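Local coordinates for cruciform cutting endonuclease 1, mitochondrial (Schizosaccharomyces pombe, PDB 1KCF), which resolves four-way Holliday junctions as a homodimer, cutting them at the point of strand exchange, and seems important for maintaining mitochondrial DNA, at residues L164-V178 with D230-Q242. Residues are numbered along the deposited sequence; the frame is centred on the assembly and turned at random.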
loop_
_atom_site.group_PDB
_atom_site.type_symbol
_atom_site.label_atom_id
_atom_site.label_comp_id
_atom_site.label_asym_id
_atom_site.label_seq_id
_atom_site.Cartn_x
_atom_site.Cartn_y
_atom_site.Cartn_z
ATOM N N LEU A 164 2.644 -5.681 13.385
ATOM C CA LEU A 164 2.637 -4.458 14.170
ATOM C C LEU A 164 3.553 -3.385 13.594
ATOM O O LEU A 164 4.686 -3.662 13.193
ATOM C CB LEU A 164 3.069 -4.767 15.611
ATOM C CG LEU A 164 2.339 -5.898 16.345
ATOM C CD1 LEU A 164 3.092 -6.237 17.620
ATOM C CD2 LEU A 164 0.900 -5.489 16.667
ATOM N N SER A 165 3.048 -2.160 13.534
ATOM C CA SER A 165 3.853 -1.051 13.058
ATOM C C SER A 165 4.350 -0.342 14.307
ATOM O O SER A 165 3.582 -0.095 15.241
ATOM C CB SER A 165 3.028 -0.085 12.208
ATOM O OG SER A 165 2.668 -0.682 10.975
ATOM N N LEU A 166 5.640 -0.039 14.330
ATOM C CA LEU A 166 6.226 0.636 15.464
ATOM C C LEU A 166 6.758 1.979 15.007
ATOM O O LEU A 166 7.096 2.160 13.836
ATOM C CB LEU A 166 7.369 -0.199 16.045
ATOM C CG LEU A 166 7.071 -1.683 16.277
ATOM C CD1 LEU A 166 8.315 -2.362 16.823
ATOM C CD2 LEU A 166 5.891 -1.841 17.240
ATOM N N SER A 167 6.820 2.928 15.928
ATOM C CA SER A 167 7.336 4.236 15.591
ATOM C C SER A 167 8.834 4.226 15.863
ATOM O O SER A 167 9.284 3.759 16.911
ATOM C CB SER A 167 6.669 5.318 16.441
ATOM O OG SER A 167 7.017 5.177 17.806
ATOM N N PRO A 168 9.628 4.716 14.906
ATOM C CA PRO A 168 11.080 4.748 15.096
ATOM C C PRO A 168 11.426 5.461 16.405
ATOM O O PRO A 168 12.371 5.087 17.103
ATOM C CB PRO A 168 11.562 5.516 13.871
ATOM C CG PRO A 168 10.580 5.077 12.812
ATOM C CD PRO A 168 9.257 5.158 13.548
ATOM N N LYS A 169 10.644 6.489 16.729
ATOM C CA LYS A 169 10.857 7.271 17.946
ATOM C C LYS A 169 10.882 6.375 19.179
ATOM O O LYS A 169 11.799 6.457 19.995
ATOM C CB LYS A 169 9.767 8.333 18.089
ATOM N N SER A 170 9.879 5.517 19.313
ATOM C CA SER A 170 9.809 4.612 20.454
ATOM C C SER A 170 11.030 3.699 20.530
ATOM O O SER A 170 11.567 3.454 21.610
ATOM C CB SER A 170 8.539 3.762 20.380
ATOM O OG SER A 170 7.382 4.579 20.451
ATOM N N THR A 171 11.463 3.191 19.380
ATOM C CA THR A 171 12.618 2.305 19.330
ATOM C C THR A 171 13.877 3.033 19.792
ATOM O O THR A 171 14.535 2.613 20.741
ATOM C CB THR A 171 12.842 1.773 17.899
ATOM O OG1 THR A 171 11.693 1.025 17.482
ATOM C CG2 THR A 171 14.065 0.874 17.846
ATOM N N TYR A 172 14.193 4.134 19.119
ATOM C CA TYR A 172 15.375 4.938 19.424
ATOM C C TYR A 172 15.329 5.575 20.809
ATOM O O TYR A 172 16.314 5.546 21.551
ATOM C CB TYR A 172 15.528 6.028 18.364
ATOM C CG TYR A 172 15.626 5.488 16.955
ATOM C CD1 TYR A 172 15.035 6.166 15.889
ATOM C CD2 TYR A 172 16.326 4.311 16.683
ATOM C CE1 TYR A 172 15.137 5.687 14.587
ATOM C CE2 TYR A 172 16.440 3.822 15.380
ATOM C CZ TYR A 172 15.843 4.517 14.339
ATOM O OH TYR A 172 15.958 4.056 13.046
ATOM N N SER A 173 14.186 6.163 21.146
ATOM C CA SER A 173 14.006 6.804 22.442
ATOM C C SER A 173 14.281 5.786 23.532
ATOM O O SER A 173 14.917 6.089 24.544
ATOM C CB SER A 173 12.573 7.331 22.574
ATOM O OG SER A 173 12.234 7.577 23.928
ATOM N N TYR A 174 13.795 4.571 23.314
ATOM C CA TYR A 174 13.989 3.499 24.270
ATOM C C TYR A 174 15.464 3.198 24.511
ATOM O O TYR A 174 15.937 3.222 25.651
ATOM C CB TYR A 174 13.296 2.221 23.792
ATOM C CG TYR A 174 13.673 1.012 24.616
ATOM C CD1 TYR A 174 13.203 0.853 25.925
ATOM C CD2 TYR A 174 14.548 0.055 24.112
ATOM C CE1 TYR A 174 13.605 -0.231 26.709
ATOM C CE2 TYR A 174 14.956 -1.026 24.882
ATOM C CZ TYR A 174 14.485 -1.166 26.176
ATOM O OH TYR A 174 14.909 -2.239 26.929
ATOM N N TRP A 175 16.190 2.907 23.440
ATOM C CA TRP A 175 17.599 2.568 23.572
ATOM C C TRP A 175 18.483 3.707 24.062
ATOM O O TRP A 175 19.474 3.469 24.749
ATOM C CB TRP A 175 18.128 2.006 22.250
ATOM C CG TRP A 175 17.625 0.615 21.979
ATOM C CD1 TRP A 175 16.834 0.213 20.938
ATOM C CD2 TRP A 175 17.845 -0.549 22.786
ATOM N NE1 TRP A 175 16.547 -1.126 21.050
ATOM C CE2 TRP A 175 17.156 -1.619 22.174
ATOM C CE3 TRP A 175 18.557 -0.792 23.969
ATOM C CZ2 TRP A 175 17.159 -2.913 22.703
ATOM C CZ3 TRP A 175 18.559 -2.082 24.495
ATOM C CH2 TRP A 175 17.864 -3.124 23.860
ATOM N N ALA A 176 18.127 4.939 23.722
ATOM C CA ALA A 176 18.906 6.093 24.151
ATOM C C ALA A 176 18.921 6.201 25.680
ATOM O O ALA A 176 19.977 6.366 26.292
ATOM C CB ALA A 176 18.330 7.362 23.548
ATOM N N SER A 177 17.747 6.096 26.290
ATOM C CA SER A 177 17.633 6.198 27.739
ATOM C C SER A 177 18.186 4.983 28.474
ATOM O O SER A 177 18.675 5.102 29.599
ATOM C CB SER A 177 16.172 6.415 28.138
ATOM O OG SER A 177 15.347 5.385 27.625
ATOM N N VAL A 178 18.116 3.819 27.839
ATOM C CA VAL A 178 18.601 2.589 28.455
ATOM C C VAL A 178 20.105 2.392 28.318
ATOM O O VAL A 178 20.729 1.759 29.167
ATOM C CB VAL A 178 17.888 1.353 27.860
ATOM C CG1 VAL A 178 18.469 0.073 28.450
ATOM C CG2 VAL A 178 16.397 1.435 28.141
ATOM N N ASP A 230 19.956 -1.406 12.857
ATOM C CA ASP A 230 18.627 -0.821 12.937
ATOM C C ASP A 230 17.551 -1.883 13.173
ATOM O O ASP A 230 16.762 -1.771 14.112
ATOM C CB ASP A 230 18.314 -0.042 11.663
ATOM C CG ASP A 230 17.408 1.141 11.921
ATOM O OD1 ASP A 230 17.860 2.076 12.618
ATOM O OD2 ASP A 230 16.251 1.133 11.441
ATOM N N SER A 231 17.513 -2.917 12.334
ATOM C CA SER A 231 16.505 -3.958 12.508
ATOM C C SER A 231 16.712 -4.744 13.802
ATOM O O SER A 231 15.747 -5.197 14.418
ATOM C CB SER A 231 16.484 -4.917 11.304
ATOM O OG SER A 231 17.705 -5.622 11.163
ATOM N N ALA A 232 17.965 -4.906 14.219
ATOM C CA ALA A 232 18.250 -5.638 15.448
ATOM C C ALA A 232 17.723 -4.858 16.657
ATOM O O ALA A 232 17.235 -5.447 17.618
ATOM C CB ALA A 232 19.752 -5.879 15.584
ATOM N N LEU A 233 17.820 -3.533 16.606
ATOM C CA LEU A 233 17.335 -2.698 17.707
ATOM C C LEU A 233 15.815 -2.675 17.733
ATOM O O LEU A 233 15.207 -2.485 18.789
ATOM C CB LEU A 233 17.868 -1.269 17.583
ATOM C CG LEU A 233 19.363 -1.072 17.838
ATOM C CD1 LEU A 233 19.775 0.307 17.371
ATOM C CD2 LEU A 233 19.660 -1.256 19.322
ATOM N N ILE A 234 15.200 -2.866 16.572
ATOM C CA ILE A 234 13.747 -2.891 16.489
ATOM C C ILE A 234 13.230 -4.149 17.184
ATOM O O ILE A 234 12.425 -4.068 18.111
ATOM C CB ILE A 234 13.272 -2.886 15.016
ATOM C CG1 ILE A 234 13.504 -1.503 14.395
ATOM C CG2 ILE A 234 11.801 -3.262 14.933
ATOM C CD1 ILE A 234 13.165 -1.435 12.908
ATOM N N ALA A 235 13.712 -5.307 16.735
ATOM C CA ALA A 235 13.301 -6.591 17.300
ATOM C C ALA A 235 13.623 -6.713 18.784
ATOM O O ALA A 235 12.731 -6.968 19.595
ATOM C CB ALA A 235 13.967 -7.732 16.542
ATOM N N SER A 236 14.894 -6.539 19.140
ATOM C CA SER A 236 15.297 -6.659 20.536
ATOM C C SER A 236 14.605 -5.617 21.403
ATOM O O SER A 236 14.240 -5.894 22.547
ATOM C CB SER A 236 16.818 -6.538 20.678
ATOM O OG SER A 236 17.273 -5.233 20.374
ATOM N N GLY A 237 14.415 -4.420 20.857
ATOM C CA GLY A 237 13.757 -3.372 21.613
ATOM C C GLY A 237 12.325 -3.753 21.942
ATOM O O GLY A 237 11.876 -3.600 23.073
ATOM N N TRP A 238 11.606 -4.265 20.950
ATOM C CA TRP A 238 10.217 -4.657 21.143
ATOM C C TRP A 238 10.075 -5.858 22.084
ATOM O O TRP A 238 9.147 -5.929 22.891
ATOM C CB TRP A 238 9.585 -4.998 19.795
ATOM C CG TRP A 238 8.136 -5.343 19.887
ATOM C CD1 TRP A 238 7.084 -4.473 19.891
ATOM C CD2 TRP A 238 7.578 -6.653 19.987
ATOM N NE1 TRP A 238 5.899 -5.165 19.981
ATOM C CE2 TRP A 238 6.174 -6.511 20.042
ATOM C CE3 TRP A 238 8.123 -7.942 20.036
ATOM C CZ2 TRP A 238 5.311 -7.599 20.141
ATOM C CZ3 TRP A 238 7.263 -9.031 20.136
ATOM C CH2 TRP A 238 5.871 -8.849 20.187
ATOM N N MET A 239 10.986 -6.813 21.967
ATOM C CA MET A 239 10.926 -7.992 22.813
ATOM C C MET A 239 11.150 -7.626 24.270
ATOM O O MET A 239 10.554 -8.227 25.161
ATOM C CB MET A 239 11.957 -9.018 22.354
ATOM C CG MET A 239 11.594 -9.666 21.030
ATOM S SD MET A 239 12.989 -10.504 20.260
ATOM C CE MET A 239 13.400 -11.652 21.512
ATOM N N ARG A 240 11.999 -6.633 24.514
ATOM C CA ARG A 240 12.264 -6.208 25.877
ATOM C C ARG A 240 11.050 -5.478 26.428
ATOM O O ARG A 240 10.750 -5.587 27.618
ATOM C CB ARG A 240 13.505 -5.312 25.941
ATOM C CG ARG A 240 14.788 -6.018 25.511
ATOM C CD ARG A 240 16.032 -5.187 25.821
ATOM N NE ARG A 240 16.383 -5.229 27.239
ATOM C CZ ARG A 240 17.398 -4.564 27.783
ATOM N NH1 ARG A 240 18.175 -3.799 27.030
ATOM N NH2 ARG A 240 17.640 -4.667 29.082
ATOM N N TRP A 241 10.343 -4.742 25.570
ATOM C CA TRP A 241 9.150 -4.028 26.017
ATOM C C TRP A 241 8.148 -5.035 26.541
ATOM O O TRP A 241 7.558 -4.844 27.603
ATOM C CB TRP A 241 8.487 -3.247 24.878
ATOM C CG TRP A 241 9.315 -2.152 24.299
ATOM C CD1 TRP A 241 10.385 -1.539 24.877
ATOM C CD2 TRP A 241 9.134 -1.529 23.021
ATOM N NE1 TRP A 241 10.886 -0.573 24.040
ATOM C CE2 TRP A 241 10.139 -0.545 22.891
ATOM C CE3 TRP A 241 8.221 -1.704 21.972
ATOM C CZ2 TRP A 241 10.259 0.262 21.751
ATOM C CZ3 TRP A 241 8.340 -0.900 20.836
ATOM C CH2 TRP A 241 9.353 0.069 20.739
ATOM N N GLN A 242 7.955 -6.111 25.786
ATOM C CA GLN A 242 7.004 -7.145 26.168
ATOM C C GLN A 242 7.411 -7.785 27.490
ATOM O O GLN A 242 6.558 -8.158 28.296
ATOM C CB GLN A 242 6.909 -8.218 25.077
ATOM C CG GLN A 242 6.677 -7.675 23.670
ATOM C CD GLN A 242 5.669 -6.543 23.634
ATOM O OE1 GLN A 242 4.544 -6.681 24.119
ATOM N NE2 GLN A 242 6.068 -5.411 23.055
#
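W175 lies as a knob among L233, S236, G237 and R240, where helix 168-178 crosses helix 230-242 at 79°. Its NE1 donates in the indole plane to L233 O, 3.0 Å away and nearly straight (164°), so this carbonyl accepts a second hydrogen bond besides the helical one from G237 N. L233 CD2 lies over one indole face in a CH-pi contact, 3.6 Å from the centroid of the five-membered ring; Y174 CE2 covers the opposite face. Replacing W175 by alanine is likely to open a gap between Y174 and L233 and leave L233 O without its side-chain donor. Y174, with CG anti to its own N (chi1 169°), turns a face to W241, whose NE1 edge meets it in a T-shaped pair, centroids 4.6 Å apart. Toward solvent the contact thins out at the partly exposed R240 and V178: the guanidinium lays its edge by W175 CZ3 and a face against Y174 OH without a hydrogen bond, and V178 CG1 stays 4.1 Å from R240 NH1. At the other end Y172 OH donates to the syn lone pair of D230 OD1 (2.8 Å); R191 forms a salt bridge to the same oxygen. D230 is, with D46, an assigned magnesium ligand, so the crossing carries part of the metal site of an RNase H-like fold, as in the RuvC resolvase family.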